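Local coordinates for protein glycerol dehydratase (PDB 1R9D) that probably dehydrates glycerol without coenzyme B12, as a lyase of the glycyl radical enzyme family, at residues G432-Q437 / G731-F736; E479-K482 / E486-K489. All coordinates share one frame; numbering follows the deposited sequence.

Interaction 1: residues G432-Q437 / G731-F736; sequences GCVEPQ and GFHVQF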
loop_
_atom_site.group_PDB
_atom_site.type_symbol
_atom_site.label_atom_id
_atom_site.label_comp_id
_atom_site.label_asym_id
_atom_site.label_seq_id
_atom_site.Cartn_x
_atom_site.Cartn_y
_atom_site.Cartn_z
ATOM N N GLY A 432 29.843 0.571 -0.505
ATOM C CA GLY A 432 30.230 1.841 0.090
ATOM C C GLY A 432 31.611 1.923 0.723
ATOM O O GLY A 432 32.622 1.953 0.025
ATOM N N CYS A 433 31.652 1.969 2.050
ATOM C CA CYS A 433 32.919 2.064 2.769
ATOM C C CYS A 433 33.528 0.726 3.180
ATOM O O CYS A 433 34.659 0.419 2.811
ATOM C CB CYS A 433 32.746 2.922 4.019
ATOM S SG CYS A 433 32.396 4.668 3.700
ATOM N N VAL A 434 32.780 -0.060 3.950
ATOM C CA VAL A 434 33.284 -1.350 4.435
ATOM C C VAL A 434 32.211 -2.429 4.608
ATOM O O VAL A 434 32.453 -3.439 5.263
ATOM C CB VAL A 434 33.981 -1.175 5.810
ATOM C CG1 VAL A 434 35.214 -0.293 5.676
ATOM C CG2 VAL A 434 33.006 -0.564 6.810
ATOM N N GLU A 435 31.043 -2.235 4.007
ATOM C CA GLU A 435 29.933 -3.179 4.164
ATOM C C GLU A 435 29.912 -4.353 3.166
ATOM O O GLU A 435 29.674 -4.171 1.973
ATOM C CB GLU A 435 28.612 -2.392 4.102
ATOM C CG GLU A 435 28.631 -1.085 4.944
ATOM C CD GLU A 435 28.842 0.188 4.108
ATOM O OE1 GLU A 435 27.903 0.591 3.384
ATOM O OE2 GLU A 435 29.941 0.792 4.168
ATOM N N PRO A 436 30.135 -5.588 3.655
ATOM C CA PRO A 436 30.140 -6.760 2.772
ATOM C C PRO A 436 28.767 -7.314 2.387
ATOM O O PRO A 436 27.813 -7.232 3.158
ATOM C CB PRO A 436 30.947 -7.807 3.558
ATOM C CG PRO A 436 31.245 -7.174 4.904
ATOM C CD PRO A 436 30.346 -5.983 5.054
ATOM N N GLN A 437 28.681 -7.896 1.194
ATOM C CA GLN A 437 27.432 -8.504 0.733
ATOM C C GLN A 437 27.679 -9.400 -0.477
ATOM O O GLN A 437 28.715 -9.306 -1.133
ATOM C CB GLN A 437 26.394 -7.430 0.342
ATOM C CG GLN A 437 26.463 -7.001 -1.148
ATOM C CD GLN A 437 25.286 -6.142 -1.622
ATOM O OE1 GLN A 437 25.063 -5.998 -2.830
ATOM N NE2 GLN A 437 24.545 -5.559 -0.685
ATOM N N GLY A 731 41.340 -9.075 12.286
ATOM C CA GLY A 731 40.899 -7.717 12.021
ATOM C C GLY A 731 40.046 -7.784 10.763
ATOM O O GLY A 731 40.223 -8.693 9.949
ATOM N N PHE A 732 39.147 -6.819 10.590
ATOM C CA PHE A 732 38.215 -6.782 9.460
ATOM C C PHE A 732 38.727 -6.040 8.222
ATOM O O PHE A 732 38.682 -6.557 7.099
ATOM C CB PHE A 732 36.915 -6.118 9.934
ATOM C CG PHE A 732 35.734 -6.332 9.027
ATOM C CD1 PHE A 732 34.740 -7.246 9.369
ATOM C CD2 PHE A 732 35.587 -5.589 7.858
ATOM C CE1 PHE A 732 33.611 -7.416 8.562
ATOM C CE2 PHE A 732 34.462 -5.751 7.042
ATOM C CZ PHE A 732 33.472 -6.666 7.397
ATOM N N HIS A 733 39.196 -4.818 8.442
ATOM C CA HIS A 733 39.670 -3.958 7.362
ATOM C C HIS A 733 40.732 -2.970 7.835
ATOM O O HIS A 733 40.787 -2.627 9.010
ATOM C CB HIS A 733 38.468 -3.179 6.790
ATOM C CG HIS A 733 38.794 -1.786 6.335
ATOM N ND1 HIS A 733 39.033 -0.747 7.211
ATOM C CD2 HIS A 733 38.952 -1.270 5.093
ATOM C CE1 HIS A 733 39.325 0.346 6.528
ATOM N NE2 HIS A 733 39.283 0.056 5.240
ATOM N N VAL A 734 41.574 -2.522 6.906
ATOM C CA VAL A 734 42.581 -1.520 7.214
ATOM C C VAL A 734 42.925 -0.770 5.923
ATOM O O VAL A 734 42.849 -1.330 4.828
ATOM C CB VAL A 734 43.853 -2.154 7.857
ATOM C CG1 VAL A 734 44.611 -2.991 6.840
ATOM C CG2 VAL A 734 44.739 -1.054 8.449
ATOM N N GLN A 735 43.264 0.508 6.051
ATOM C CA GLN A 735 43.617 1.321 4.891
ATOM C C GLN A 735 44.628 2.353 5.372
ATOM O O GLN A 735 44.666 2.665 6.563
ATOM C CB GLN A 735 42.371 1.998 4.330
ATOM C CG GLN A 735 41.682 2.918 5.309
ATOM C CD GLN A 735 40.297 3.314 4.855
ATOM O OE1 GLN A 735 39.716 4.275 5.367
ATOM N NE2 GLN A 735 39.747 2.566 3.903
ATOM N N PHE A 736 45.427 2.897 4.458
ATOM C CA PHE A 736 46.470 3.834 4.858
ATOM C C PHE A 736 46.634 5.130 4.081
ATOM O O PHE A 736 46.526 5.156 2.856
ATOM C CB PHE A 736 47.838 3.144 4.818
ATOM C CG PHE A 736 47.853 1.768 5.414
ATOM C CD1 PHE A 736 47.467 0.664 4.660
ATOM C CD2 PHE A 736 48.243 1.575 6.733
ATOM C CE1 PHE A 736 47.469 -0.618 5.216
ATOM C CE2 PHE A 736 48.249 0.302 7.299
ATOM C CZ PHE A 736 47.861 -0.797 6.539
#
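The imidazole of His733 carries Val434 CG1 over the centre of one face, while the phenyl ring of Phe732 meets Pro436 CG at its edge. On the histidine, Val434 CG1 stands 3.9 Å from the centroid of the His733 ring and 10° off the normal, a CH-pi contact; with chi1 of -64° Val434 swings this methyl anti to its carbonyl carbon and over the imidazole. Phe701 N donates a hydrogen bond to His733 ND1, and contact with the Tyr406 ring further fixes the imidazole. In Phe732, CZ lies 3.4 Å from Pro436 CG, near the ring plane, His733 CB abuts another part of the rim, and Val434 O approaches Phe732 CE2 obliquely at 3.5 Å. The Gly-Cys-Val-Glu-Pro sequence here is the cysteine loop of glycyl radical enzymes, set against strand 733-738 from the C-terminal family region. Within that loop Glu435 turns back: Glu435 OE2 accepts from Cys433 N and Val434 N, both at 3.0 Å and from the same face of the carboxylate, the bond from Val434 N being the straighter (164°). OE1, the other oxygen, is hydrogen-bonded to a bound glycerol.

Interaction 2: residues E479-K482 / E486-K489; sequences EEMK and EFMK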
loop_
_atom_site.group_PDB
_atom_site.type_symbol
_atom_site.label_atom_id
_atom_site.label_comp_id
_atom_site.label_asym_id
_atom_site.label_seq_id
_atom_site.Cartn_x
_atom_site.Cartn_y
_atom_site.Cartn_z
ATOM N N GLU A 479 26.019 9.933 41.050
ATOM C CA GLU A 479 26.538 10.291 42.372
ATOM C C GLU A 479 26.324 9.207 43.416
ATOM O O GLU A 479 27.075 9.117 44.387
ATOM C CB GLU A 479 25.889 11.587 42.878
ATOM C CG GLU A 479 26.099 12.794 41.983
ATOM C CD GLU A 479 24.985 12.976 40.968
ATOM O OE1 GLU A 479 24.636 11.996 40.270
ATOM O OE2 GLU A 479 24.465 14.108 40.864
ATOM N N GLU A 480 25.305 8.380 43.214
ATOM C CA GLU A 480 24.982 7.320 44.158
ATOM C C GLU A 480 25.590 5.960 43.836
ATOM O O GLU A 480 25.429 5.011 44.606
ATOM C CB GLU A 480 23.463 7.172 44.259
ATOM C CG GLU A 480 22.757 8.393 44.818
ATOM C CD GLU A 480 21.259 8.336 44.608
ATOM O OE1 GLU A 480 20.662 7.268 44.865
ATOM O OE2 GLU A 480 20.677 9.361 44.191
ATOM N N MET A 481 26.281 5.857 42.705
ATOM C CA MET A 481 26.890 4.591 42.314
ATOM C C MET A 481 28.116 4.246 43.144
ATOM O O MET A 481 28.970 5.096 43.394
ATOM C CB MET A 481 27.273 4.621 40.836
ATOM C CG MET A 481 26.088 4.676 39.902
ATOM S SD MET A 481 26.597 4.647 38.179
ATOM C CE MET A 481 24.990 4.742 37.379
ATOM N N LYS A 482 28.203 2.988 43.559
ATOM C CA LYS A 482 29.326 2.529 44.366
ATOM C C LYS A 482 30.203 1.523 43.630
ATOM O O LYS A 482 31.271 1.154 44.118
ATOM C CB LYS A 482 28.813 1.908 45.665
ATOM C CG LYS A 482 27.999 2.866 46.522
ATOM C CD LYS A 482 27.453 2.171 47.763
ATOM C CE LYS A 482 26.567 3.105 48.578
ATOM N NZ LYS A 482 25.934 2.396 49.731
ATOM N N GLU A 486 27.435 -1.029 38.345
ATOM C CA GLU A 486 26.216 -0.225 38.321
ATOM C C GLU A 486 26.291 0.756 37.160
ATOM O O GLU A 486 25.273 1.119 36.569
ATOM C CB GLU A 486 26.055 0.563 39.622
ATOM C CG GLU A 486 25.847 -0.282 40.869
ATOM C CD GLU A 486 25.708 0.578 42.115
ATOM O OE1 GLU A 486 26.628 1.382 42.384
ATOM O OE2 GLU A 486 24.685 0.455 42.824
ATOM N N PHE A 487 27.507 1.189 36.849
ATOM C CA PHE A 487 27.725 2.125 35.757
ATOM C C PHE A 487 27.425 1.448 34.421
ATOM O O PHE A 487 26.704 1.992 33.590
ATOM C CB PHE A 487 29.171 2.619 35.759
ATOM C CG PHE A 487 29.431 3.705 34.760
ATOM C CD1 PHE A 487 29.072 5.020 35.035
ATOM C CD2 PHE A 487 29.997 3.410 33.526
ATOM C CE1 PHE A 487 29.271 6.028 34.096
ATOM C CE2 PHE A 487 30.201 4.413 32.576
ATOM C CZ PHE A 487 29.836 5.725 32.863
ATOM N N MET A 488 27.983 0.259 34.224
ATOM C CA MET A 488 27.766 -0.481 32.989
ATOM C C MET A 488 26.297 -0.842 32.790
ATOM O O MET A 488 25.835 -0.960 31.655
ATOM C CB MET A 488 28.620 -1.752 32.963
ATOM C CG MET A 488 30.111 -1.495 32.774
ATOM S SD MET A 488 30.485 -0.512 31.293
ATOM C CE MET A 488 30.172 -1.722 29.983
ATOM N N LYS A 489 25.566 -1.021 33.887
ATOM C CA LYS A 489 24.147 -1.354 33.793
ATOM C C LYS A 489 23.359 -0.150 33.300
ATOM O O LYS A 489 22.426 -0.290 32.505
ATOM C CB LYS A 489 23.604 -1.809 35.149
ATOM C CG LYS A 489 24.154 -3.143 35.591
ATOM C CD LYS A 489 23.489 -3.646 36.859
ATOM C CE LYS A 489 24.037 -5.012 37.249
ATOM N NZ LYS A 489 23.445 -5.504 38.526
#
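Met481 reaches across to Glu486 and Phe487 as an extended chain, and its contacts change with each atom. Met481 CB comes first, 3.6 Å from Glu486 OE1. Met481 CG then runs alongside the aliphatic part of the same glutamate, 4.1 Å from Glu486 CB, the two side chains sliding past each other in opposite directions. With CG anti to the carbonyl carbon (chi1 -67°) and the rest of the chain straight, the sulfur is carried to the helix backbone, where Met481 SD lies 3.7 Å from Phe487 CA. Met481 SD also sits at the edge of the Phe487 ring, near its plane and 4.0 Å from Phe487 CD1, in a Met-aromatic contact. Beyond it, Met481 CE ends 3.7 Å from Glu486 O. Phe568 of helix 553-569 also touches this methionine, and Phe487 in turn packs on Leu560 of that helix and on the end of helix 453-461, so the pair belongs to a buried apolar seam between helices.

Glu486 supplies the polar half of the contact. Its extended side chain points back along the incoming chain, and OE1 accepts from Lys482 N nearly along its C-O axis, with an N-H...O angle of 158°. The 2.5 Å modelled between Lys482 N and Glu486 OE1 is unusually short, and its exact value is doubtful. The same oxygen accepts from Ser483 N as well, so two consecutive backbone amides converge on one carboxylate oxygen, while OE2 has a weak bond from Gln476 NE2. A negative charge here would also be expected to suit the positive end of the helix dipole. A glutamate in the first turn accepting from the amide of the serine just before helix 484-516 is one half of a capping box.

Overall arrangement
One contact is in the interior, the other at the periphery, their centres 36 Å apart and their nearest atoms about 22 Å apart. Interaction 1 is buried, its centre about 11 Å from the centre of the chain, and joins the segments 432-437 and 731-736 across almost 300 residues; strand 733-738 belongs to a mixed five-stranded sheet with 404-407 and 702-705 beside it. Interaction 2, its centre about 38 Å from the centre of the chain, is a local contact at the start of helix 484-516, and in sequence it is nested inside the loop that interaction 1 closes. One thus brings the two family regions together near the bound glycerol, whereas the other shapes a helix start.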